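Local coordinates for protein succinate-semialdehyde dehydrogenase (Streptococcus pyogenes MGAS1882, PDB 4YWU) that probably oxidises succinate semialdehyde to succinate with a nicotinamide cofactor, as a member of the aldehyde dehydrogenase family, at residues V203-S208 / T226-G231; P130-Y135 / Q261-S266; Y117-T122 / S445-H450; E423-G428 / S439-T444; G389-S394 / M411-S416. All coordinates share one frame; numbering follows the deposited sequence.

Interaction 1. Residues V203-S208 / T226-G231; sequences VCLTGS and TTLELG. With SSN (4-oxobutanoic acid), chain C.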
# COMPACT_ATOMS: atom_id res chain seq x y z
N VAL A 203 3.08 1.51 -9.04
CA VAL A 203 1.98 1.52 -9.99
C VAL A 203 0.63 1.88 -9.40
O VAL A 203 0.16 1.24 -8.45
CB VAL A 203 1.81 0.15 -10.66
CG1 VAL A 203 0.85 0.27 -11.83
CG2 VAL A 203 3.15 -0.39 -11.12
N CYS A 204 0.00 2.91 -9.95
CA CYS A 204 -1.33 3.31 -9.52
C CYS A 204 -2.27 3.06 -10.71
O CYS A 204 -2.18 3.72 -11.75
CB CYS A 204 -1.38 4.78 -9.09
SG CYS A 204 -0.79 5.98 -10.32
N LEU A 205 -3.15 2.08 -10.55
CA LEU A 205 -4.06 1.74 -11.62
C LEU A 205 -5.52 2.01 -11.30
O LEU A 205 -5.95 1.89 -10.15
CB LEU A 205 -3.88 0.28 -12.01
CG LEU A 205 -4.81 -0.29 -13.10
CD1 LEU A 205 -4.14 -1.48 -13.75
CD2 LEU A 205 -6.15 -0.69 -12.50
N THR A 206 -6.27 2.40 -12.32
CA THR A 206 -7.69 2.65 -12.19
C THR A 206 -8.34 1.99 -13.41
O THR A 206 -8.02 2.33 -14.54
CB THR A 206 -8.02 4.16 -12.20
OG1 THR A 206 -7.26 4.81 -11.17
CG2 THR A 206 -9.49 4.38 -11.91
N GLY A 207 -9.22 1.02 -13.16
CA GLY A 207 -9.88 0.33 -14.26
C GLY A 207 -10.71 -0.87 -13.82
O GLY A 207 -11.37 -0.83 -12.79
N SER A 208 -10.66 -1.93 -14.62
CA SER A 208 -11.42 -3.15 -14.33
C SER A 208 -10.70 -4.10 -13.37
O SER A 208 -9.56 -3.86 -13.00
CB SER A 208 -11.71 -3.90 -15.64
OG SER A 208 -10.50 -4.31 -16.25
N THR A 226 1.62 -0.73 -5.08
CA THR A 226 0.50 -0.43 -5.97
C THR A 226 -0.69 0.08 -5.19
O THR A 226 -0.78 -0.06 -3.97
CB THR A 226 0.02 -1.68 -6.74
OG1 THR A 226 -0.45 -2.66 -5.81
CG2 THR A 226 1.15 -2.28 -7.56
N THR A 227 -1.61 0.70 -5.93
CA THR A 227 -2.85 1.22 -5.37
C THR A 227 -3.83 0.97 -6.49
O THR A 227 -3.56 1.31 -7.65
CB THR A 227 -2.78 2.73 -5.04
OG1 THR A 227 -2.56 3.48 -6.24
CG2 THR A 227 -1.66 3.01 -4.05
N LEU A 228 -4.95 0.35 -6.17
CA LEU A 228 -5.95 0.04 -7.17
C LEU A 228 -7.27 0.74 -6.93
O LEU A 228 -7.76 0.80 -5.81
CB LEU A 228 -6.21 -1.46 -7.21
CG LEU A 228 -4.99 -2.34 -7.46
CD1 LEU A 228 -5.45 -3.77 -7.70
CD2 LEU A 228 -4.21 -1.81 -8.65
N GLU A 229 -7.83 1.27 -8.01
CA GLU A 229 -9.12 1.92 -7.98
C GLU A 229 -9.94 1.14 -9.00
O GLU A 229 -9.88 1.42 -10.20
CB GLU A 229 -9.01 3.39 -8.41
CG GLU A 229 -8.28 4.30 -7.43
CD GLU A 229 -9.12 4.64 -6.21
OE1 GLU A 229 -8.56 5.13 -5.20
OE2 GLU A 229 -10.35 4.43 -6.26
N LEU A 230 -10.67 0.14 -8.53
CA LEU A 230 -11.48 -0.68 -9.43
C LEU A 230 -12.95 -0.25 -9.43
O LEU A 230 -13.28 0.82 -8.93
CB LEU A 230 -11.32 -2.16 -9.05
CG LEU A 230 -9.85 -2.57 -8.95
CD1 LEU A 230 -9.74 -4.03 -8.58
CD2 LEU A 230 -9.14 -2.31 -10.26
N GLY A 231 -13.82 -1.08 -9.99
CA GLY A 231 -15.22 -0.70 -10.06
C GLY A 231 -16.01 -0.65 -8.76
O GLY A 231 -15.47 -0.85 -7.67
C1 SSN C . -15.16 7.08 -11.18
O1 SSN C . -15.86 7.66 -10.30
C2 SSN C . -13.64 7.07 -11.12
O2 SSN C . -15.72 6.50 -12.13
C3 SSN C . -13.09 5.65 -11.01
C4 SSN C . -12.30 5.54 -9.71
O4 SSN C . -12.32 4.54 -9.00
O HOH W 1 -5.16 4.02 -8.27
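V203 pairs with T226 in the first of four parallel bridges between these parts of strands 200-206 and 225-229, which helix 209-221 connects as a beta-alpha-beta crossover of the Rossmann-like part of the aldehyde dehydrogenase fold. C204-T227, L205-L228 and T206-E229 follow. V203 O accepts T227 N at 3.1 Å, and V203 CB meets T226 CG2 at 4.0 Å on the face covered by that helix. C204 turns to the other face, where its CB lies 3.3 Å from T227 OG1 and F446 packs on it. L205 bonds both ways: its N donates to T227 O almost in line with the carbonyl, and its O accepts E229 N at 2.9 Å. On the helix-covered face, L205 CD2 touches L230 CD2 at 4.1 Å. T206 runs beside E229, their side chains pointing the same way; chi1 of -55° sets T206 OG1 beside the backbone N, bonded to E129, and turns CG2 away from that N, 3.8 Å from C4 of the bound 4-oxobutanoic acid. E229 bends at chi2 (-75°), which leaves its OE2 3.4 Å from O4 of that molecule. G207 N closes the pairing on E229 O at 3.1 Å. Last, S208 O rests against L230 CD2.

Interaction 2. Residues P130-Y135 / Q261-S266; sequences PWNFPY and QVCTSS. With SSN (4-oxobutanoic acid), chain C.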
# COMPACT_ATOMS: atom_id res chain seq x y z
N PRO A 130 -8.38 4.83 -16.86
CA PRO A 130 -9.54 4.47 -17.68
C PRO A 130 -10.10 5.61 -18.54
O PRO A 130 -9.64 6.75 -18.46
CB PRO A 130 -10.55 4.00 -16.64
CG PRO A 130 -10.31 4.99 -15.55
CD PRO A 130 -8.79 5.03 -15.46
N TRP A 131 -11.11 5.29 -19.34
CA TRP A 131 -11.70 6.28 -20.23
C TRP A 131 -12.90 7.07 -19.72
O TRP A 131 -13.21 8.12 -20.26
CB TRP A 131 -12.10 5.60 -21.55
CG TRP A 131 -12.94 4.38 -21.34
CD1 TRP A 131 -12.51 3.08 -21.35
CD2 TRP A 131 -14.33 4.33 -21.03
NE1 TRP A 131 -13.55 2.23 -21.06
CE2 TRP A 131 -14.68 2.97 -20.86
CE3 TRP A 131 -15.32 5.31 -20.88
CZ2 TRP A 131 -15.98 2.57 -20.54
CZ3 TRP A 131 -16.62 4.91 -20.57
CH2 TRP A 131 -16.94 3.55 -20.40
N ASN A 132 -13.57 6.60 -18.68
CA ASN A 132 -14.75 7.32 -18.20
C ASN A 132 -14.51 8.77 -17.75
O ASN A 132 -15.44 9.57 -17.70
CB ASN A 132 -15.47 6.51 -17.11
CG ASN A 132 -14.69 6.45 -15.82
OD1 ASN A 132 -13.47 6.26 -15.81
ND2 ASN A 132 -15.40 6.58 -14.70
N PHE A 133 -13.26 9.11 -17.44
CA PHE A 133 -12.88 10.47 -17.03
C PHE A 133 -11.45 10.69 -17.50
O PHE A 133 -10.52 10.76 -16.70
CB PHE A 133 -12.98 10.63 -15.51
CG PHE A 133 -14.38 10.74 -15.01
CD1 PHE A 133 -15.13 11.88 -15.25
CD2 PHE A 133 -14.96 9.69 -14.29
CE1 PHE A 133 -16.44 11.98 -14.79
CE2 PHE A 133 -16.27 9.78 -13.83
CZ PHE A 133 -17.02 10.93 -14.08
N PRO A 134 -11.27 10.82 -18.81
CA PRO A 134 -9.98 11.04 -19.47
C PRO A 134 -9.00 11.94 -18.73
O PRO A 134 -7.87 11.54 -18.47
CB PRO A 134 -10.38 11.60 -20.83
CG PRO A 134 -11.68 10.90 -21.10
CD PRO A 134 -12.38 11.01 -19.77
N TYR A 135 -9.43 13.15 -18.40
CA TYR A 135 -8.56 14.09 -17.72
C TYR A 135 -8.53 13.94 -16.20
O TYR A 135 -7.46 13.88 -15.61
CB TYR A 135 -8.93 15.53 -18.11
CG TYR A 135 -8.17 16.01 -19.33
CD1 TYR A 135 -8.10 15.24 -20.49
CD2 TYR A 135 -7.46 17.21 -19.30
CE1 TYR A 135 -7.35 15.65 -21.59
CE2 TYR A 135 -6.70 17.63 -20.39
CZ TYR A 135 -6.65 16.84 -21.54
OH TYR A 135 -5.89 17.24 -22.62
N GLN A 261 -21.76 5.57 -16.57
CA GLN A 261 -20.42 5.03 -16.62
C GLN A 261 -19.53 5.69 -15.56
O GLN A 261 -18.53 6.34 -15.86
CB GLN A 261 -19.84 5.25 -18.02
CG GLN A 261 -20.66 4.61 -19.14
CD GLN A 261 -20.25 5.11 -20.51
OE1 GLN A 261 -20.30 6.30 -20.78
NE2 GLN A 261 -19.84 4.19 -21.38
N VAL A 262 -19.91 5.53 -14.30
CA VAL A 262 -19.16 6.10 -13.19
C VAL A 262 -19.04 5.02 -12.13
O VAL A 262 -20.04 4.45 -11.69
CB VAL A 262 -19.91 7.30 -12.59
CG1 VAL A 262 -19.02 8.05 -11.61
CG2 VAL A 262 -20.38 8.21 -13.70
N CYS A 263 -17.80 4.74 -11.72
CA CYS A 263 -17.55 3.72 -10.70
C CYS A 263 -18.36 4.02 -9.45
O CYS A 263 -18.77 3.09 -8.75
CB CYS A 263 -16.06 3.67 -10.38
SG CYS A 263 -15.01 3.18 -11.80
N THR A 264 -18.61 5.29 -9.18
CA THR A 264 -19.40 5.67 -8.01
C THR A 264 -20.85 6.01 -8.36
O THR A 264 -21.54 6.72 -7.62
CB THR A 264 -18.76 6.85 -7.24
OG1 THR A 264 -18.23 7.80 -8.17
CG2 THR A 264 -17.66 6.35 -6.33
N SER A 265 -21.31 5.51 -9.50
CA SER A 265 -22.69 5.74 -9.90
C SER A 265 -23.57 5.06 -8.86
O SER A 265 -23.16 4.11 -8.19
CB SER A 265 -22.95 5.14 -11.27
OG SER A 265 -24.24 5.50 -11.74
N SER A 266 -24.79 5.56 -8.71
CA SER A 266 -25.71 4.98 -7.75
C SER A 266 -26.37 3.80 -8.44
O SER A 266 -27.51 3.89 -8.90
CB SER A 266 -26.75 6.02 -7.33
OG SER A 266 -26.12 7.16 -6.75
C1 SSN C . -15.16 7.08 -11.18
O1 SSN C . -15.86 7.66 -10.30
C2 SSN C . -13.64 7.07 -11.12
O2 SSN C . -15.72 6.50 -12.13
C3 SSN C . -13.09 5.65 -11.01
C4 SSN C . -12.30 5.54 -9.71
O4 SSN C . -12.32 4.54 -9.00
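N132 and Q261 meet where the loop entering helix 134-148 faces the GQVC loop, the segment that bears the active-site cysteine in aldehyde dehydrogenases. Q261 buries most surface here. Its chain, extended beyond CG, crosses the six-membered end of the W131 indole at about a right angle, with Q261 CD 3.6 Å from W131 CZ3. N132 reaches between the two loops: CG stands between its own backbone N and carbonyl carbon (chi1 70°), and CB packs 3.3 Å from Q261 O. N132 ND2 also gives Q261 O a weak, long hydrogen bond. N132 OD1 accepts Q137 NE2, which helps to settle which way the asparagine amide faces. The bound 4-oxobutanoic acid lies with its carboxylate toward these loops. Its O2 takes a bond from C263 N at 2.8 Å (155°) and a weak, bent one from N132 ND2 at 2.6 Å. Backbone N-H plus asparagine amide is the pairing of the family's oxyanion hole, so the carboxylate probably occupies that place. C263 is held in a type I turn closed by S265 N to V262 O at 2.7 Å. Beside O2, the edge of the F133 ring presents CE2 to V262 CG1, 3.9 Å away.

Interaction 3. Residues Y117-T122 / S445-H450; sequences YLKQST and SFVNEH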
# COMPACT_ATOMS: atom_id res chain seq x y z
N TYR A 117 10.47 12.27 10.48
CA TYR A 117 10.64 11.63 9.19
C TYR A 117 10.37 12.57 8.03
O TYR A 117 9.50 13.44 8.09
CB TYR A 117 9.79 10.35 9.10
CG TYR A 117 8.29 10.53 8.99
CD1 TYR A 117 7.70 10.87 7.78
CD2 TYR A 117 7.46 10.32 10.09
CE1 TYR A 117 6.32 10.98 7.66
CE2 TYR A 117 6.08 10.42 9.98
CZ TYR A 117 5.52 10.76 8.76
OH TYR A 117 4.15 10.86 8.64
N LEU A 118 11.17 12.40 6.98
CA LEU A 118 11.08 13.22 5.78
C LEU A 118 10.16 12.55 4.76
O LEU A 118 10.03 11.33 4.71
CB LEU A 118 12.46 13.38 5.16
CG LEU A 118 13.53 13.88 6.14
CD1 LEU A 118 14.92 13.84 5.48
CD2 LEU A 118 13.17 15.30 6.56
N LYS A 119 9.49 13.38 3.96
CA LYS A 119 8.61 12.88 2.93
C LYS A 119 9.37 13.09 1.63
O LYS A 119 9.48 14.21 1.13
CB LYS A 119 7.30 13.68 2.95
CG LYS A 119 6.52 13.44 4.23
CD LYS A 119 5.25 14.27 4.33
CE LYS A 119 4.50 13.90 5.61
NZ LYS A 119 3.29 14.74 5.83
N GLN A 120 9.92 12.00 1.10
CA GLN A 120 10.71 12.10 -0.12
C GLN A 120 10.15 11.37 -1.33
O GLN A 120 9.34 10.46 -1.21
CB GLN A 120 12.13 11.59 0.16
CG GLN A 120 12.83 12.34 1.28
CD GLN A 120 14.17 11.75 1.64
OE1 GLN A 120 14.32 10.54 1.77
NE2 GLN A 120 15.16 12.62 1.81
N SER A 121 10.61 11.80 -2.50
CA SER A 121 10.21 11.19 -3.77
C SER A 121 10.81 9.79 -3.81
O SER A 121 11.77 9.51 -3.11
CB SER A 121 10.76 12.03 -4.92
OG SER A 121 12.13 12.35 -4.68
N THR A 122 10.26 8.92 -4.64
CA THR A 122 10.78 7.55 -4.72
C THR A 122 11.26 7.09 -6.10
O THR A 122 12.14 6.24 -6.20
CB THR A 122 9.75 6.52 -4.18
OG1 THR A 122 8.47 6.74 -4.79
CG2 THR A 122 9.61 6.66 -2.66
N SER A 445 1.04 8.34 -1.20
CA SER A 445 0.98 6.96 -1.69
C SER A 445 2.32 6.39 -2.15
O SER A 445 2.64 5.24 -1.86
CB SER A 445 -0.03 6.82 -2.84
OG SER A 445 -1.35 6.77 -2.34
N PHE A 446 3.09 7.20 -2.86
CA PHE A 446 4.39 6.77 -3.35
C PHE A 446 5.48 7.66 -2.79
O PHE A 446 6.43 8.04 -3.47
CB PHE A 446 4.38 6.78 -4.88
CG PHE A 446 3.39 5.83 -5.47
CD1 PHE A 446 3.64 4.45 -5.46
CD2 PHE A 446 2.17 6.28 -5.97
CE1 PHE A 446 2.69 3.55 -5.94
CE2 PHE A 446 1.21 5.39 -6.44
CZ PHE A 446 1.47 4.01 -6.43
N VAL A 447 5.32 7.98 -1.51
CA VAL A 447 6.25 8.82 -0.80
C VAL A 447 7.10 7.93 0.10
O VAL A 447 6.66 6.86 0.53
CB VAL A 447 5.50 9.86 0.04
CG1 VAL A 447 6.38 10.41 1.14
CG2 VAL A 447 5.05 10.99 -0.85
N ASN A 448 8.32 8.38 0.37
CA ASN A 448 9.22 7.63 1.22
C ASN A 448 9.27 8.30 2.59
O ASN A 448 9.77 9.41 2.71
CB ASN A 448 10.62 7.60 0.60
CG ASN A 448 11.68 7.05 1.55
OD1 ASN A 448 11.35 6.37 2.53
ND2 ASN A 448 12.94 7.32 1.25
N GLU A 449 8.73 7.64 3.61
CA GLU A 449 8.79 8.21 4.95
C GLU A 449 10.16 7.82 5.48
O GLU A 449 10.35 6.70 5.96
CB GLU A 449 7.70 7.64 5.86
CG GLU A 449 6.27 7.98 5.46
CD GLU A 449 5.77 7.18 4.27
OE1 GLU A 449 6.16 5.99 4.12
OE2 GLU A 449 4.96 7.73 3.49
N HIS A 450 11.10 8.75 5.36
CA HIS A 450 12.47 8.54 5.78
C HIS A 450 12.71 8.96 7.23
O HIS A 450 12.87 10.14 7.52
CB HIS A 450 13.41 9.31 4.85
CG HIS A 450 14.85 8.98 5.03
ND1 HIS A 450 15.82 9.39 4.14
CD2 HIS A 450 15.50 8.29 6.00
CE1 HIS A 450 17.00 8.96 4.55
NE2 HIS A 450 16.84 8.29 5.68
O HOH W 2 13.74 8.11 -1.61
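Antiparallel strands 113-120 and 448-455 pair here within a three-stranded sheet that reaches out from the body of the subunit, L118 facing H450 and Q120 facing N448 as hydrogen-bonded pairs, with K119 and E449 the non-hydrogen-bonded pair between them. L118 N to H450 O and H450 N to L118 O both measure 2.9 Å. On the face of Q120 and H450, a chi1 of -170° turns the histidine CG away from its backbone N and carries the ring toward Q120, whose OE1 accepts H450 ND1 at 3.0 Å. The oxygen sits at the imidazole edge in the ring plane, although the N-H approaches from above the glutamine's amide plane. H450 NE2 bonds S412 OG, Q120 NE2 bonds A405 O and N448 ND2 bonds T409 O, all three partners in the second subunit, so ring and glutamine amide are each held at two atoms. On the opposite face, the Y117 ring runs alongside E449, CE1 3.7 Å from E449 CG. Past the paired strands, T122 OG1 donates to F446 O at 2.8 Å, and T122 CG2 packs on N448 CB at 3.5 Å. Such a projecting sheet, pressed against the partner subunit, is the oligomerisation element of aldehyde dehydrogenases.

Interaction 4. Residues E423-G428 / S439-T444; sequences ELPFGG and SELGFT. With SSN (4-oxobutanoic acid), chain C.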
# COMPACT_ATOMS: atom_id res chain seq x y z
N GLU A 423 -9.73 17.70 -1.89
CA GLU A 423 -9.46 17.58 -0.46
C GLU A 423 -10.05 16.31 0.14
O GLU A 423 -9.78 15.98 1.29
CB GLU A 423 -10.02 18.80 0.29
CG GLU A 423 -11.52 19.03 0.07
CD GLU A 423 -11.81 19.99 -1.08
OE1 GLU A 423 -11.26 19.80 -2.19
OE2 GLU A 423 -12.61 20.94 -0.88
N LEU A 424 -10.85 15.60 -0.65
CA LEU A 424 -11.49 14.38 -0.18
C LEU A 424 -10.82 13.11 -0.72
O LEU A 424 -10.58 12.97 -1.92
CB LEU A 424 -12.96 14.36 -0.58
CG LEU A 424 -13.84 15.50 -0.06
CD1 LEU A 424 -15.22 15.42 -0.69
CD2 LEU A 424 -13.93 15.41 1.45
N PRO A 425 -10.50 12.17 0.18
CA PRO A 425 -9.86 10.92 -0.22
C PRO A 425 -10.82 10.05 -1.03
O PRO A 425 -12.00 9.92 -0.68
CB PRO A 425 -9.48 10.28 1.12
CG PRO A 425 -10.54 10.81 2.06
CD PRO A 425 -10.65 12.25 1.65
N PHE A 426 -10.31 9.46 -2.11
CA PHE A 426 -11.13 8.62 -2.96
C PHE A 426 -10.56 7.21 -2.98
O PHE A 426 -9.37 7.02 -3.20
CB PHE A 426 -11.16 9.21 -4.37
CG PHE A 426 -12.25 8.66 -5.25
CD1 PHE A 426 -12.18 7.36 -5.75
CD2 PHE A 426 -13.34 9.45 -5.59
CE1 PHE A 426 -13.18 6.86 -6.58
CE2 PHE A 426 -14.35 8.95 -6.42
CZ PHE A 426 -14.27 7.66 -6.92
N GLY A 427 -11.42 6.22 -2.75
CA GLY A 427 -10.96 4.84 -2.75
C GLY A 427 -11.95 3.91 -2.08
O GLY A 427 -12.84 4.37 -1.38
N GLY A 428 -11.79 2.61 -2.27
CA GLY A 428 -12.71 1.68 -1.65
C GLY A 428 -12.05 0.43 -1.11
O GLY A 428 -10.82 0.35 -1.03
N SER A 439 -6.71 14.36 -1.65
CA SER A 439 -6.52 14.79 -0.27
C SER A 439 -5.07 14.46 0.10
O SER A 439 -4.27 14.06 -0.75
CB SER A 439 -7.47 14.04 0.66
OG SER A 439 -6.99 12.73 0.95
N GLU A 440 -4.72 14.63 1.37
CA GLU A 440 -3.35 14.34 1.79
C GLU A 440 -3.01 12.85 1.74
O GLU A 440 -1.85 12.49 1.55
CB GLU A 440 -3.11 14.87 3.20
CG GLU A 440 -1.78 14.46 3.78
CD GLU A 440 -1.15 15.54 4.64
OE1 GLU A 440 -1.88 16.19 5.42
OE2 GLU A 440 0.09 15.72 4.54
N LEU A 441 -4.00 11.99 1.89
CA LEU A 441 -3.77 10.55 1.85
C LEU A 441 -3.22 10.06 0.51
O LEU A 441 -2.27 9.28 0.47
CB LEU A 441 -5.07 9.80 2.19
CG LEU A 441 -5.75 10.18 3.51
CD1 LEU A 441 -6.80 9.13 3.86
CD2 LEU A 441 -4.72 10.26 4.63
N GLY A 442 -3.80 10.53 -0.59
CA GLY A 442 -3.32 10.11 -1.89
C GLY A 442 -1.96 10.71 -2.20
O GLY A 442 -1.22 10.21 -3.06
N PHE A 443 -1.63 11.79 -1.50
CA PHE A 443 -0.36 12.48 -1.70
C PHE A 443 0.82 11.60 -1.32
O PHE A 443 1.79 11.50 -2.06
CB PHE A 443 -0.29 13.76 -0.87
CG PHE A 443 0.90 14.62 -1.18
CD1 PHE A 443 0.99 15.30 -2.40
CD2 PHE A 443 1.94 14.74 -0.26
CE1 PHE A 443 2.11 16.08 -2.70
CE2 PHE A 443 3.06 15.52 -0.56
CZ PHE A 443 3.14 16.20 -1.78
N THR A 444 0.72 10.96 -0.17
CA THR A 444 1.79 10.10 0.34
C THR A 444 1.78 8.65 -0.14
O THR A 444 2.46 7.82 0.46
CB THR A 444 1.80 10.09 1.88
OG1 THR A 444 0.51 9.67 2.36
CG2 THR A 444 2.10 11.47 2.42
C1 SSN C . -15.16 7.08 -11.18
O1 SSN C . -15.86 7.66 -10.30
C2 SSN C . -13.64 7.07 -11.12
O2 SSN C . -15.72 6.50 -12.13
C3 SSN C . -13.09 5.65 -11.01
C4 SSN C . -12.30 5.54 -9.71
O4 SSN C . -12.32 4.54 -9.00
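P425 and S439 make a small contact without a hydrogen bond across it, between the PFGG loop and the short helix 439-443. The serine has the largest share. Its CB presses on E423 O at 3.1 Å, and a chi1 of 80° tucks its OG in over its own backbone, 3.5 Å from P425 CB. In that position OG also accepts L441 N at 3.2 Å, an ST turn at the start of this weakly bonded helix. L441 keeps CG on the backbone N side (chi1 -55°), well away from its carbonyl, and its CD1 ends 4.0 Å from P425 CB, so one proline carbon is met by both serine and leucine. Beyond the proline the loop turns to the active site: F426, its ring swung to the far side from the backbone N (chi1 -164°), places CE1 3.5 Å from O4 of the bound 4-oxobutanoic acid and makes a cation-pi contact with R140. Behind the contact, F443 packs on helices 78-102 and 134-148 and meets F102 edge-to-face. L108 of the second subunit packs on P425 and E449 of that subunit on L441, which places the contact between the ligand pocket and the dimer interface.

Interaction 5. Residues G389-S394 / M411-S416; sequences GGTIFS and MSFINS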
# COMPACT_ATOMS: atom_id res chain seq x y z
N GLY A 389 -18.21 3.44 -3.06
CA GLY A 389 -18.92 4.56 -2.47
C GLY A 389 -20.28 4.14 -1.98
O GLY A 389 -20.47 3.01 -1.52
N GLY A 390 -21.24 5.04 -2.07
CA GLY A 390 -22.58 4.75 -1.62
C GLY A 390 -23.22 6.02 -1.07
O GLY A 390 -22.51 6.98 -0.74
N THR A 391 -24.54 6.03 -0.98
CA THR A 391 -25.27 7.18 -0.49
C THR A 391 -26.27 6.77 0.57
O THR A 391 -26.88 5.71 0.48
CB THR A 391 -26.06 7.87 -1.63
OG1 THR A 391 -25.15 8.49 -2.53
CG2 THR A 391 -27.02 8.91 -1.06
N ILE A 392 -26.44 7.61 1.58
CA ILE A 392 -27.42 7.37 2.63
C ILE A 392 -28.33 8.59 2.59
O ILE A 392 -27.86 9.71 2.77
CB ILE A 392 -26.80 7.28 4.04
CG1 ILE A 392 -25.83 6.10 4.13
CG2 ILE A 392 -27.91 7.09 5.07
CD1 ILE A 392 -26.46 4.75 3.88
N PHE A 393 -29.61 8.37 2.33
CA PHE A 393 -30.58 9.46 2.25
C PHE A 393 -31.50 9.48 3.47
O PHE A 393 -32.30 8.56 3.67
CB PHE A 393 -31.41 9.33 0.98
CG PHE A 393 -31.47 10.59 0.18
CD1 PHE A 393 -32.28 11.65 0.59
CD2 PHE A 393 -30.67 10.74 -0.94
CE1 PHE A 393 -32.29 12.84 -0.12
CE2 PHE A 393 -30.67 11.93 -1.66
CZ PHE A 393 -31.48 12.99 -1.24
N SER A 394 -31.36 10.54 4.26
CA SER A 394 -32.13 10.71 5.48
C SER A 394 -32.09 12.18 5.93
O SER A 394 -31.07 12.85 5.80
CB SER A 394 -31.55 9.81 6.58
OG SER A 394 -31.99 10.19 7.86
N MET A 411 -16.42 5.13 0.72
CA MET A 411 -17.00 6.47 0.77
C MET A 411 -18.51 6.43 0.94
O MET A 411 -19.19 5.57 0.36
CB MET A 411 -16.69 7.23 -0.53
CG MET A 411 -15.21 7.31 -0.87
SD MET A 411 -14.96 7.78 -2.59
CE MET A 411 -15.15 6.20 -3.40
N SER A 412 -19.04 7.37 1.73
CA SER A 412 -20.47 7.49 1.98
C SER A 412 -20.90 8.93 1.76
O SER A 412 -20.35 9.85 2.37
CB SER A 412 -20.84 7.08 3.41
OG SER A 412 -20.90 5.68 3.56
N PHE A 413 -21.88 9.11 0.89
CA PHE A 413 -22.39 10.43 0.56
C PHE A 413 -23.77 10.61 1.16
O PHE A 413 -24.70 9.87 0.84
CB PHE A 413 -22.43 10.58 -0.95
CG PHE A 413 -21.10 10.36 -1.59
CD1 PHE A 413 -20.07 11.29 -1.42
CD2 PHE A 413 -20.86 9.22 -2.33
CE1 PHE A 413 -18.82 11.08 -1.99
CE2 PHE A 413 -19.60 8.99 -2.91
CZ PHE A 413 -18.58 9.93 -2.74
N ILE A 414 -23.89 11.60 2.03
CA ILE A 414 -25.15 11.86 2.70
C ILE A 414 -26.04 12.79 1.87
O ILE A 414 -25.60 13.85 1.43
CB ILE A 414 -24.91 12.50 4.08
CG1 ILE A 414 -23.81 11.74 4.83
CG2 ILE A 414 -26.21 12.53 4.86
CD1 ILE A 414 -24.14 10.30 5.15
N ASN A 415 -27.29 12.38 1.68
CA ASN A 415 -28.26 13.15 0.91
C ASN A 415 -27.72 13.68 -0.41
O ASN A 415 -27.95 14.84 -0.77
CB ASN A 415 -28.79 14.31 1.74
CG ASN A 415 -29.57 13.83 2.94
OD1 ASN A 415 -30.44 12.98 2.83
ND2 ASN A 415 -29.25 14.39 4.11
N SER A 416 -27.01 12.83 -1.14
CA SER A 416 -26.47 13.26 -2.42
C SER A 416 -25.81 12.12 -3.18
O SER A 416 -25.55 11.06 -2.62
CB SER A 416 -25.46 14.38 -2.20
OG SER A 416 -24.39 13.93 -1.38
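This is a parallel strand pairing, T391 with F413 and I392 with I414, between the last two strands this chain gives to its seven-stranded sheet, linked through helix 397-404 as a beta-alpha-beta unit. F413 N donates to G390 O at 2.8 Å, I392 N to F413 O at 2.9 Å, and N415 N to I392 O at 2.9 Å. At N415 the backbone turns left-handed (46/45), and the side chain takes over the pairing: chi1 of -64° points CG away from the residue's own carbonyl and swings the amide back to S394. N415 OD1 accepts S394 N at 3.0 Å while N415 ND2 donates to S394 O at 2.9 Å, the acceptor lying in the amide plane, so two bonds hold the amide and fix its rotation. The same residue sets its CA over one face of the F393 ring, 3.8 Å from the centroid, a CH-pi contact. T391 OG1, near the edge of the F413 ring, gives S416 O a bond of 2.6 Å in the plane of that carbonyl. Helix 397-404 covers the side of I392 and I414, and helix 244-256 packs on F393. Strand 235-238 flanks 391-393, while M411 to F413 pair in parallel with a strand of the second subunit, carrying the sheet across the interface.

Overall arrangement
Interactions 1, 2 and 4 converge on the bound 4-oxobutanoic acid: interaction 2 holds its carboxylate, while E229 and F426 approach its other end. Centres of interactions 1 and 2 are 13 Å apart, and T206 O touches P130 CD at 3.0 Å. T264 of interaction 2 touches F426 of interaction 4 and M411 of interaction 5; M411 SD lies 3.8 Å from F426 CD2, and the M411 side chain is about 6 Å from the ligand. Interaction 3 stands off, its F446 about 14 Å from the ligand, yet F446 CZ lies 3.7 Å from V203 O. Interactions 3 and 5, centres 33 Å apart within one subunit, meet across the dimer, where strand 448-455 lies beside 411-414 of the other subunit.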